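Local coordinates for probable porin (Pseudomonas aeruginosa, PDB 4FT6), which probably forms a water-filled channel through the outer membrane for small solutes, as a beta-barrel porin of the OprD family, at residues L248-L253 against D277-I282; A344-V349 against A370-N375; L363-R368 against N383-S388. One frame throughout, in Å; residues are numbered along the deposited sequence.

Contact 1 (L248-L253 against D277-I282); sequences LENRAL and DGMLYI
Asn-250 lays its amide against the Asp-277 to Gly-278 backbone, with CB 3.2 Å from Gly-278 O. With CG anti to the backbone N (chi1 176°), ND2 is carried toward the loop and donates to Asp-277 O at 2.6 Å, the carbonyl lying close to the plane of the amide. Asp-277 answers twice to Glu-249. Its backbone N bonds to Glu-249 O at 2.9 Å, while its carboxylate turns back beside that N (chi1 -65°), and OD2 accepts Glu-249 N at 2.8 Å on the anti side. The other oxygen, OD1, forms a salt bridge with Arg-175, so two partners fix the rotation of the carboxylate. Apolar contacts lie on either side of this polar centre: Leu-248 CB meets Leu-280 CD1 at 3.9 Å, and Ala-252 CB meets Met-279 SD at 3.8 Å. A loop can thus dock on a strand without becoming one. Residues 277-282 lie between strands 264-274 and 304-313 and cross strand 249-261 on the face bearing Asn-250 and Ala-252. From there Met-279 touches Met-273 and Phe-235, and Leu-280 O accepts a bond from Gln-212, carrying the loop over strands 226-239 and 210-223.

Contact 2 (A344-V349 against A370-N375); sequences AWERDV and AMLRSN. With C8E ((hydroxyethyloxy)tri(ethyloxy)octane), chain E.
Trp-345 and Arg-373 lie side by side, the aliphatic root of the arginine over one face of the indole. Arg-373 CB makes an off-centre CH-pi contact, 4.2 Å from the centroid of the five-membered ring of Trp-345, and Arg-373 CG reaches Trp-345 CZ2 at 3.6 Å. The indole leans across to the partner strand because CG sits between the backbone N and the carbonyl carbon (chi1 66°); its far side brings CZ3 to Met-371 CB at 4.1 Å. On the same face of the sheet the Arg-347 guanidinium is sandwiched, Met-371 CG over one side and Val-349 CG2 over the opposite one. A detergent tail lies beside this layer, its C1 3.5 Å from Met-371 CE. In the next shell, Asn-369 accepts a bond from Arg-347 NH2, and Asp-381 forms a salt bridge with Arg-373. Underneath, backbone bonds join Trp-345 with Arg-373 and Arg-347 with Met-371, two in each pair. Glu-346, Asp-348, Ala-370 and Leu-372 occupy the other face, where Arg-327 bridges to Asp-348 and the backbone of Val-295 donates to Glu-346. Two neighbouring strands, 342-354 and 364-374, run antiparallel with side chains alternating between a face that detergent reaches at Arg-347 and Met-371 and one whose acids, Glu-346 and Asp-348, meet a loop, the two-sided pattern of a transmembrane beta-barrel hairpin.

Contact 3 (L363-R368 against N383-S388); sequences LGLRWR and NRLILS. With C8E ((hydroxyethyloxy)tri(ethyloxy)octane), chain C.
Asn-383 OD1 is gripped by two donors, Trp-367 NE1 across the contact and Asn-369 ND2 further along the same strand. The indole bond is 2.7 Å from Trp-367 NE1 to Asn-383 OD1 and nearly straight, at 165°. Ring and amide are almost coplanar (5° apart), so the N-H enters in the plane of the carbonyl and the oxygen lies at the edge of the indole. With CG anti to the backbone N (chi1 166°), the indole turns its CD1-NE1 edge to the partner strand, the six-membered ring leading away. Leucines continue this face: Leu-365 CD1 meets Leu-385 CD1 at 3.8 Å, and Leu-365 CB meets Leu-387 CD2 at 3.9 Å. A detergent molecule lies over them, its O12 3.6 Å from Leu-385 CB, and a second one touches Trp-367. Below, paired backbone bonds link Gly-364 with Ser-388, Arg-366 with Ile-386 and Arg-368 with Arg-384.

The reverse face carries Arg-366, Arg-368 and Arg-384 beside Ile-386. The Arg-368 guanidinium has Arg-366 NH2 over one side and the Arg-384 guanidinium over the opposite one, and Arg-368 NH1 comes within 3.5 Å of Arg-384 NH2, a contact of like charges without a hydrogen bond. Ile-386 CD1 packs against the aliphatic part of Arg-368, 3.8 Å from its CD. Acids probably offset some of the repulsion: Asp-350 forms a salt bridge with Arg-366 and a long, weak ion pair with Arg-368, and Glu-382 pairs with Arg-384. One pair of strands thus separates two chemistries, an apolar surface suited to lipid and a cluster of arginines turned to the barrel interior. Such a cluster should raise the local positive potential, consistent with the basic ladder of OprD-family channels, which is thought to guide anionic substrates through the pore.

Read from the N terminus, contact 1 comes first and is complete before the others begin: the chain leaves strand 249-261, turns through 264-274 and returns as a loop to dock beside its start. Contact 2 closes the hairpin of strands 342-354 and 364-374, contact 3 that of 364-374 and 380-392; the two cross, because 363-368 opens before 370-375 has closed on 344-349. They share strand 364-374, with centres about 20 Å apart. Strand 380-392 also pairs with 14-28, so contact 3 lies next to the seam that closes the barrel. The loop of contact 1 runs on to Gln-294, which meets contacts 2 and 3, and Val-295, which meets contact 2.

Contact 1 (L248-L253 against D277-I282)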
loop_
_atom_site.group_PDB
_atom_site.type_symbol
_atom_site.label_atom_id
_atom_site.label_comp_id
_atom_site.label_asym_id
_atom_site.label_seq_id
_atom_site.Cartn_x
_atom_site.Cartn_y
_atom_site.Cartn_z
ATOM N N LEU A 248 19.569 -7.860 -12.661
ATOM C CA LEU A 248 18.155 -8.041 -12.342
ATOM C C LEU A 248 17.347 -7.831 -13.612
ATOM O O LEU A 248 17.728 -7.043 -14.490
ATOM C CB LEU A 248 17.712 -7.046 -11.275
ATOM C CG LEU A 248 18.445 -7.174 -9.929
ATOM C CD1 LEU A 248 18.127 -5.993 -9.015
ATOM C CD2 LEU A 248 18.053 -8.493 -9.264
ATOM N N GLU A 249 16.233 -8.542 -13.717
ATOM C CA GLU A 249 15.464 -8.555 -14.950
ATOM C C GLU A 249 14.011 -8.901 -14.660
ATOM O O GLU A 249 13.649 -10.079 -14.586
ATOM C CB GLU A 249 16.055 -9.570 -15.935
ATOM C CG GLU A 249 15.390 -9.582 -17.307
ATOM C CD GLU A 249 15.629 -10.887 -18.068
ATOM O OE1 GLU A 249 15.476 -11.974 -17.469
ATOM O OE2 GLU A 249 15.965 -10.829 -19.269
ATOM N N ASN A 250 13.177 -7.884 -14.477
ATOM C CA ASN A 250 11.737 -8.120 -14.424
ATOM C C ASN A 250 10.940 -7.122 -15.251
ATOM O O ASN A 250 11.256 -5.929 -15.302
ATOM C CB ASN A 250 11.213 -8.181 -12.984
ATOM C CG ASN A 250 9.692 -8.342 -12.910
ATOM O OD1 ASN A 250 8.955 -7.354 -12.771
ATOM N ND2 ASN A 250 9.217 -9.592 -12.985
ATOM N N ARG A 251 9.930 -7.649 -15.927
ATOM C CA ARG A 251 8.912 -6.862 -16.591
ATOM C C ARG A 251 7.674 -7.377 -15.865
ATOM O O ARG A 251 7.570 -8.580 -15.602
ATOM C CB ARG A 251 8.908 -7.170 -18.104
ATOM C CG ARG A 251 7.843 -6.448 -18.955
ATOM C CD ARG A 251 8.152 -6.435 -20.499
ATOM N NE ARG A 251 8.346 -7.753 -21.124
ATOM C CZ ARG A 251 7.530 -8.321 -22.020
ATOM N NH1 ARG A 251 6.423 -7.709 -22.427
ATOM N NH2 ARG A 251 7.824 -9.516 -22.513
ATOM N N ALA A 252 6.777 -6.485 -15.461
ATOM C CA ALA A 252 5.594 -6.916 -14.724
ATOM C C ALA A 252 4.354 -6.216 -15.256
ATOM O O ALA A 252 4.249 -4.988 -15.180
ATOM C CB ALA A 252 5.763 -6.632 -13.238
ATOM N N LEU A 253 3.416 -6.997 -15.788
ATOM C CA LEU A 253 2.194 -6.451 -16.380
ATOM C C LEU A 253 0.989 -6.680 -15.475
ATOM O O LEU A 253 0.883 -7.720 -14.811
ATOM C CB LEU A 253 1.941 -7.098 -17.742
ATOM C CG LEU A 253 0.642 -6.818 -18.508
ATOM C CD1 LEU A 253 0.694 -5.493 -19.254
ATOM C CD2 LEU A 253 0.376 -7.951 -19.481
ATOM N N ASP A 277 13.565 -12.560 -12.998
ATOM C CA ASP A 277 13.192 -12.135 -11.653
ATOM C C ASP A 277 11.720 -11.771 -11.619
ATOM O O ASP A 277 11.150 -11.356 -12.636
ATOM C CB ASP A 277 14.009 -10.915 -11.219
ATOM C CG ASP A 277 15.483 -11.214 -11.077
ATOM O OD1 ASP A 277 15.858 -11.910 -10.103
ATOM O OD2 ASP A 277 16.275 -10.734 -11.923
ATOM N N GLY A 278 11.106 -11.939 -10.452
ATOM C CA GLY A 278 9.743 -11.489 -10.248
ATOM C C GLY A 278 9.737 -9.993 -9.961
ATOM O O GLY A 278 10.777 -9.326 -10.072
ATOM N N MET A 279 8.572 -9.464 -9.591
ATOM C CA MET A 279 8.432 -8.036 -9.305
ATOM C C MET A 279 9.449 -7.546 -8.264
ATOM O O MET A 279 9.656 -8.173 -7.226
ATOM C CB MET A 279 7.023 -7.730 -8.820
ATOM C CG MET A 279 6.849 -6.308 -8.370
ATOM S SD MET A 279 6.571 -5.234 -9.773
ATOM C CE MET A 279 6.619 -3.616 -8.981
ATOM N N LEU A 280 10.089 -6.426 -8.571
ATOM C CA LEU A 280 11.105 -5.828 -7.731
ATOM C C LEU A 280 10.550 -4.508 -7.197
ATOM O O LEU A 280 10.071 -3.662 -7.955
ATOM C CB LEU A 280 12.386 -5.578 -8.536
ATOM C CG LEU A 280 13.086 -6.855 -9.014
ATOM C CD1 LEU A 280 14.044 -6.597 -10.191
ATOM C CD2 LEU A 280 13.834 -7.499 -7.848
ATOM N N TYR A 281 10.594 -4.337 -5.878
ATOM C CA TYR A 281 10.049 -3.136 -5.249
ATOM C C TYR A 281 10.724 -2.866 -3.914
ATOM O O TYR A 281 11.570 -3.652 -3.448
ATOM C CB TYR A 281 8.517 -3.226 -5.105
ATOM C CG TYR A 281 7.987 -4.490 -4.441
ATOM C CD1 TYR A 281 7.953 -5.711 -5.113
ATOM C CD2 TYR A 281 7.469 -4.450 -3.158
ATOM C CE1 TYR A 281 7.437 -6.868 -4.492
ATOM C CE2 TYR A 281 6.959 -5.587 -2.537
ATOM C CZ TYR A 281 6.943 -6.787 -3.199
ATOM O OH TYR A 281 6.423 -7.890 -2.558
ATOM N N ILE A 282 10.360 -1.764 -3.279
ATOM C CA ILE A 282 11.073 -1.415 -2.062
ATOM C C ILE A 282 10.548 -2.194 -0.851
ATOM O O ILE A 282 9.344 -2.469 -0.735
ATOM C CB ILE A 282 11.169 0.114 -1.901
ATOM C CG1 ILE A 282 12.256 0.602 -2.852
ATOM C CG2 ILE A 282 11.523 0.520 -0.486
ATOM C CD1 ILE A 282 12.104 1.999 -3.180
#

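Contact 2 (A344-V349 against A370-N375)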
loop_
_atom_site.group_PDB
_atom_site.type_symbol
_atom_site.label_atom_id
_atom_site.label_comp_id
_atom_site.label_asym_id
_atom_site.label_seq_id
_atom_site.Cartn_x
_atom_site.Cartn_y
_atom_site.Cartn_z
ATOM N N ALA A 344 -0.941 -21.354 -7.112
ATOM C CA ALA A 344 -1.523 -20.823 -5.887
ATOM C C ALA A 344 -2.874 -20.205 -6.191
ATOM O O ALA A 344 -3.130 -19.766 -7.318
ATOM C CB ALA A 344 -0.603 -19.791 -5.256
ATOM N N TRP A 345 -3.748 -20.189 -5.192
ATOM C CA TRP A 345 -4.986 -19.436 -5.320
ATOM C C TRP A 345 -5.352 -18.822 -3.981
ATOM O O TRP A 345 -5.142 -19.437 -2.929
ATOM C CB TRP A 345 -6.135 -20.300 -5.881
ATOM C CG TRP A 345 -6.612 -21.450 -4.989
ATOM C CD1 TRP A 345 -6.332 -22.775 -5.150
ATOM C CD2 TRP A 345 -7.458 -21.357 -3.827
ATOM N NE1 TRP A 345 -6.944 -23.512 -4.161
ATOM C CE2 TRP A 345 -7.639 -22.669 -3.336
ATOM C CE3 TRP A 345 -8.073 -20.294 -3.152
ATOM C CZ2 TRP A 345 -8.414 -22.948 -2.200
ATOM C CZ3 TRP A 345 -8.829 -20.565 -2.018
ATOM C CH2 TRP A 345 -9.000 -21.887 -1.557
ATOM N N GLU A 346 -5.882 -17.604 -4.019
ATOM C CA GLU A 346 -6.288 -16.911 -2.807
ATOM C C GLU A 346 -7.715 -16.427 -2.982
ATOM O O GLU A 346 -8.105 -15.976 -4.067
ATOM C CB GLU A 346 -5.346 -15.740 -2.476
ATOM C CG GLU A 346 -5.766 -14.913 -1.257
ATOM C CD GLU A 346 -4.759 -13.819 -0.883
ATOM O OE1 GLU A 346 -3.551 -13.955 -1.208
ATOM O OE2 GLU A 346 -5.171 -12.816 -0.249
ATOM N N ARG A 347 -8.490 -16.538 -1.907
ATOM C CA ARG A 347 -9.893 -16.134 -1.896
ATOM C C ARG A 347 -10.049 -15.177 -0.726
ATOM O O ARG A 347 -9.876 -15.583 0.426
ATOM C CB ARG A 347 -10.789 -17.366 -1.688
ATOM C CG ARG A 347 -12.269 -17.058 -1.578
ATOM C CD ARG A 347 -12.859 -17.537 -0.267
ATOM N NE ARG A 347 -12.353 -16.743 0.847
ATOM C CZ ARG A 347 -12.735 -16.872 2.112
ATOM N NH1 ARG A 347 -13.645 -17.768 2.459
ATOM N NH2 ARG A 347 -12.195 -16.090 3.030
ATOM N N ASP A 348 -10.346 -13.912 -1.020
ATOM C CA ASP A 348 -10.485 -12.885 0.011
ATOM C C ASP A 348 -11.946 -12.537 0.184
ATOM O O ASP A 348 -12.706 -12.617 -0.769
ATOM C CB ASP A 348 -9.747 -11.603 -0.391
ATOM C CG ASP A 348 -8.237 -11.759 -0.404
ATOM O OD1 ASP A 348 -7.732 -12.802 0.065
ATOM O OD2 ASP A 348 -7.553 -10.818 -0.881
ATOM N N VAL A 349 -12.333 -12.134 1.389
ATOM C CA VAL A 349 -13.683 -11.636 1.643
ATOM C C VAL A 349 -13.630 -10.434 2.568
ATOM O O VAL A 349 -13.028 -10.491 3.642
ATOM C CB VAL A 349 -14.601 -12.706 2.259
ATOM C CG1 VAL A 349 -15.875 -12.063 2.809
ATOM C CG2 VAL A 349 -14.943 -13.758 1.229
ATOM N N ALA A 370 -9.260 -14.366 4.529
ATOM C CA ALA A 370 -8.566 -14.871 3.342
ATOM C C ALA A 370 -8.121 -16.317 3.472
ATOM O O ALA A 370 -7.649 -16.737 4.530
ATOM C CB ALA A 370 -7.384 -14.004 2.997
ATOM N N MET A 371 -8.273 -17.062 2.379
ATOM C CA MET A 371 -7.743 -18.407 2.282
ATOM C C MET A 371 -6.674 -18.403 1.208
ATOM O O MET A 371 -6.876 -17.836 0.129
ATOM C CB MET A 371 -8.837 -19.403 1.877
ATOM C CG MET A 371 -9.915 -19.673 2.919
ATOM S SD MET A 371 -10.944 -21.089 2.460
ATOM C CE MET A 371 -12.006 -21.242 3.891
ATOM N N LEU A 372 -5.547 -19.045 1.487
ATOM C CA LEU A 372 -4.511 -19.199 0.478
ATOM C C LEU A 372 -4.060 -20.647 0.468
ATOM O O LEU A 372 -3.767 -21.223 1.525
ATOM C CB LEU A 372 -3.322 -18.290 0.782
ATOM C CG LEU A 372 -2.114 -18.562 -0.114
ATOM C CD1 LEU A 372 -2.380 -18.019 -1.499
ATOM C CD2 LEU A 372 -0.842 -17.968 0.473
ATOM N N ARG A 373 -4.038 -21.251 -0.715
ATOM C CA ARG A 373 -3.483 -22.591 -0.863
ATOM C C ARG A 373 -2.529 -22.590 -2.047
ATOM O O ARG A 373 -2.728 -21.845 -3.019
ATOM C CB ARG A 373 -4.582 -23.638 -1.061
ATOM C CG ARG A 373 -5.649 -23.625 0.014
ATOM C CD ARG A 373 -5.163 -24.260 1.302
ATOM N NE ARG A 373 -6.205 -24.251 2.333
ATOM C CZ ARG A 373 -6.354 -23.297 3.249
ATOM N NH1 ARG A 373 -5.525 -22.262 3.280
ATOM N NH2 ARG A 373 -7.331 -23.385 4.137
ATOM N N SER A 374 -1.509 -23.438 -1.964
ATOM C CA SER A 374 -0.410 -23.393 -2.907
ATOM C C SER A 374 0.392 -24.673 -2.809
ATOM O O SER A 374 0.241 -25.414 -1.845
ATOM C CB SER A 374 0.476 -22.185 -2.580
ATOM O OG SER A 374 1.684 -22.232 -3.320
ATOM N N ASN A 375 1.225 -24.942 -3.810
ATOM C CA ASN A 375 2.163 -26.067 -3.758
ATOM C C ASN A 375 3.608 -25.571 -3.650
ATOM O O ASN A 375 4.569 -26.323 -3.865
ATOM C CB ASN A 375 1.988 -27.025 -4.953
ATOM C CG ASN A 375 2.249 -26.363 -6.318
ATOM O OD1 ASN A 375 2.676 -25.205 -6.418
ATOM N ND2 ASN A 375 1.999 -27.122 -7.383
HETATM C C1 C8E E . -14.784 -21.600 5.948
HETATM C C2 C8E E . -15.464 -20.418 5.266
HETATM C C3 C8E E . -14.818 -19.092 5.680
HETATM C C4 C8E E . -15.732 -18.281 6.594
HETATM C C5 C8E E . -16.176 -16.958 5.963
HETATM C C6 C8E E . -16.439 -17.088 4.466
HETATM C C7 C8E E . -17.172 -15.880 3.878
HETATM C C8 C8E E . -18.418 -15.462 4.656
HETATM O O9 C8E E . -18.837 -14.175 4.244
HETATM C C10 C8E E . -20.040 -14.160 3.500
HETATM C C11 C8E E . -20.450 -12.724 3.160
HETATM O O12 C8E E . -19.618 -12.197 2.144
HETATM C C13 C8E E . -20.306 -11.889 0.948
#

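Contact 3 (L363-R368 against N383-S388)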
loop_
_atom_site.group_PDB
_atom_site.type_symbol
_atom_site.label_atom_id
_atom_site.label_comp_id
_atom_site.label_asym_id
_atom_site.label_seq_id
_atom_site.Cartn_x
_atom_site.Cartn_y
_atom_site.Cartn_z
ATOM N N LEU A 363 -17.582 5.874 13.142
ATOM C CA LEU A 363 -16.979 4.684 13.741
ATOM C C LEU A 363 -17.090 3.518 12.744
ATOM O O LEU A 363 -18.148 3.288 12.155
ATOM C CB LEU A 363 -17.686 4.305 15.044
ATOM C CG LEU A 363 -17.105 3.053 15.711
ATOM C CD1 LEU A 363 -15.700 3.340 16.230
ATOM C CD2 LEU A 363 -18.030 2.563 16.820
ATOM N N GLY A 364 -16.006 2.781 12.550
ATOM C CA GLY A 364 -16.003 1.764 11.524
ATOM C C GLY A 364 -15.541 0.402 12.004
ATOM O O GLY A 364 -14.553 0.291 12.743
ATOM N N LEU A 365 -16.255 -0.637 11.576
ATOM C CA LEU A 365 -15.849 -2.000 11.856
ATOM C C LEU A 365 -15.744 -2.762 10.551
ATOM O O LEU A 365 -16.661 -2.734 9.724
ATOM C CB LEU A 365 -16.858 -2.692 12.771
ATOM C CG LEU A 365 -16.574 -4.192 12.872
ATOM C CD1 LEU A 365 -15.205 -4.401 13.528
ATOM C CD2 LEU A 365 -17.674 -4.944 13.611
ATOM N N ARG A 366 -14.636 -3.465 10.375
ATOM C CA ARG A 366 -14.375 -4.155 9.125
ATOM C C ARG A 366 -13.720 -5.506 9.373
ATOM O O ARG A 366 -12.813 -5.634 10.200
ATOM C CB ARG A 366 -13.486 -3.269 8.249
ATOM C CG ARG A 366 -12.747 -3.968 7.130
ATOM C CD ARG A 366 -12.061 -2.919 6.286
ATOM N NE ARG A 366 -11.138 -3.494 5.310
ATOM C CZ ARG A 366 -10.556 -2.800 4.339
ATOM N NH1 ARG A 366 -10.813 -1.507 4.210
ATOM N NH2 ARG A 366 -9.727 -3.398 3.498
ATOM N N TRP A 367 -14.184 -6.519 8.656
ATOM C CA TRP A 367 -13.642 -7.858 8.821
ATOM C C TRP A 367 -13.030 -8.324 7.499
ATOM O O TRP A 367 -13.661 -8.230 6.441
ATOM C CB TRP A 367 -14.748 -8.796 9.307
ATOM C CG TRP A 367 -14.440 -10.257 9.208
ATOM C CD1 TRP A 367 -13.343 -10.908 9.708
ATOM C CD2 TRP A 367 -15.271 -11.265 8.610
ATOM N NE1 TRP A 367 -13.438 -12.259 9.435
ATOM C CE2 TRP A 367 -14.609 -12.500 8.760
ATOM C CE3 TRP A 367 -16.499 -11.239 7.947
ATOM C CZ2 TRP A 367 -15.140 -13.699 8.269
ATOM C CZ3 TRP A 367 -17.027 -12.428 7.463
ATOM C CH2 TRP A 367 -16.350 -13.641 7.627
ATOM N N ARG A 368 -11.792 -8.800 7.546
ATOM C CA ARG A 368 -11.150 -9.305 6.341
ATOM C C ARG A 368 -10.733 -10.751 6.530
ATOM O O ARG A 368 -10.016 -11.091 7.485
ATOM C CB ARG A 368 -9.951 -8.443 5.952
ATOM C CG ARG A 368 -10.291 -6.958 5.897
ATOM C CD ARG A 368 -9.087 -6.103 5.574
ATOM N NE ARG A 368 -8.444 -6.543 4.341
ATOM C CZ ARG A 368 -7.323 -6.031 3.845
ATOM N NH1 ARG A 368 -6.697 -5.036 4.465
ATOM N NH2 ARG A 368 -6.830 -6.528 2.721
ATOM N N ASN A 383 -7.586 -13.914 9.361
ATOM C CA ASN A 383 -8.688 -13.071 9.770
ATOM C C ASN A 383 -8.171 -11.809 10.424
ATOM O O ASN A 383 -7.222 -11.846 11.222
ATOM C CB ASN A 383 -9.570 -13.794 10.766
ATOM C CG ASN A 383 -10.576 -14.683 10.103
ATOM O OD1 ASN A 383 -11.660 -14.234 9.712
ATOM N ND2 ASN A 383 -10.234 -15.956 9.967
ATOM N N ARG A 384 -8.798 -10.689 10.090
ATOM C CA ARG A 384 -8.524 -9.457 10.794
ATOM C C ARG A 384 -9.838 -8.796 11.160
ATOM O O ARG A 384 -10.780 -8.780 10.364
ATOM C CB ARG A 384 -7.634 -8.525 9.964
ATOM C CG ARG A 384 -7.225 -9.099 8.610
ATOM C CD ARG A 384 -5.715 -9.045 8.341
ATOM N NE ARG A 384 -5.314 -7.894 7.532
ATOM C CZ ARG A 384 -4.369 -7.905 6.591
ATOM N NH1 ARG A 384 -3.711 -9.017 6.307
ATOM N NH2 ARG A 384 -4.087 -6.791 5.920
ATOM N N LEU A 385 -9.909 -8.301 12.390
ATOM C CA LEU A 385 -11.002 -7.438 12.814
ATOM C C LEU A 385 -10.399 -6.044 12.907
ATOM O O LEU A 385 -9.327 -5.867 13.494
ATOM C CB LEU A 385 -11.534 -7.854 14.185
ATOM C CG LEU A 385 -12.952 -8.401 14.264
ATOM C CD1 LEU A 385 -13.792 -7.878 13.096
ATOM C CD2 LEU A 385 -12.940 -9.921 14.307
ATOM N N ILE A 386 -11.057 -5.057 12.309
ATOM C CA ILE A 386 -10.527 -3.701 12.320
ATOM C C ILE A 386 -11.583 -2.692 12.752
ATOM O O ILE A 386 -12.610 -2.520 12.085
ATOM C CB ILE A 386 -9.972 -3.294 10.939
ATOM C CG1 ILE A 386 -9.269 -4.475 10.267
ATOM C CG2 ILE A 386 -9.021 -2.106 11.067
ATOM C CD1 ILE A 386 -8.973 -4.240 8.837
ATOM N N LEU A 387 -11.313 -2.034 13.878
ATOM C CA LEU A 387 -12.171 -0.988 14.430
ATOM C C LEU A 387 -11.488 0.344 14.114
ATOM O O LEU A 387 -10.272 0.489 14.296
ATOM C CB LEU A 387 -12.297 -1.153 15.952
ATOM C CG LEU A 387 -13.649 -1.150 16.670
ATOM C CD1 LEU A 387 -13.764 0.046 17.592
ATOM C CD2 LEU A 387 -14.801 -1.160 15.688
ATOM N N SER A 388 -12.262 1.315 13.634
ATOM C CA SER A 388 -11.695 2.553 13.120
ATOM C C SER A 388 -12.524 3.742 13.533
ATOM O O SER A 388 -13.760 3.663 13.625
ATOM C CB SER A 388 -11.631 2.518 11.598
ATOM O OG SER A 388 -10.416 1.939 11.177
HETATM C C3 C8E C . -7.444 -12.949 23.419
HETATM C C4 C8E C . -8.204 -11.631 23.501
HETATM C C5 C8E C . -8.181 -10.909 22.158
HETATM C C6 C8E C . -9.589 -10.540 21.705
HETATM C C7 C8E C . -9.598 -9.395 20.695
HETATM C C8 C8E C . -10.985 -9.216 20.087
HETATM O O9 C8E C . -11.279 -7.845 19.899
HETATM C C10 C8E C . -11.066 -7.404 18.574
HETATM C C11 C8E C . -11.810 -6.092 18.331
HETATM O O12 C8E C . -11.581 -5.616 17.022
HETATM C C13 C8E C . -12.781 -5.258 16.375
#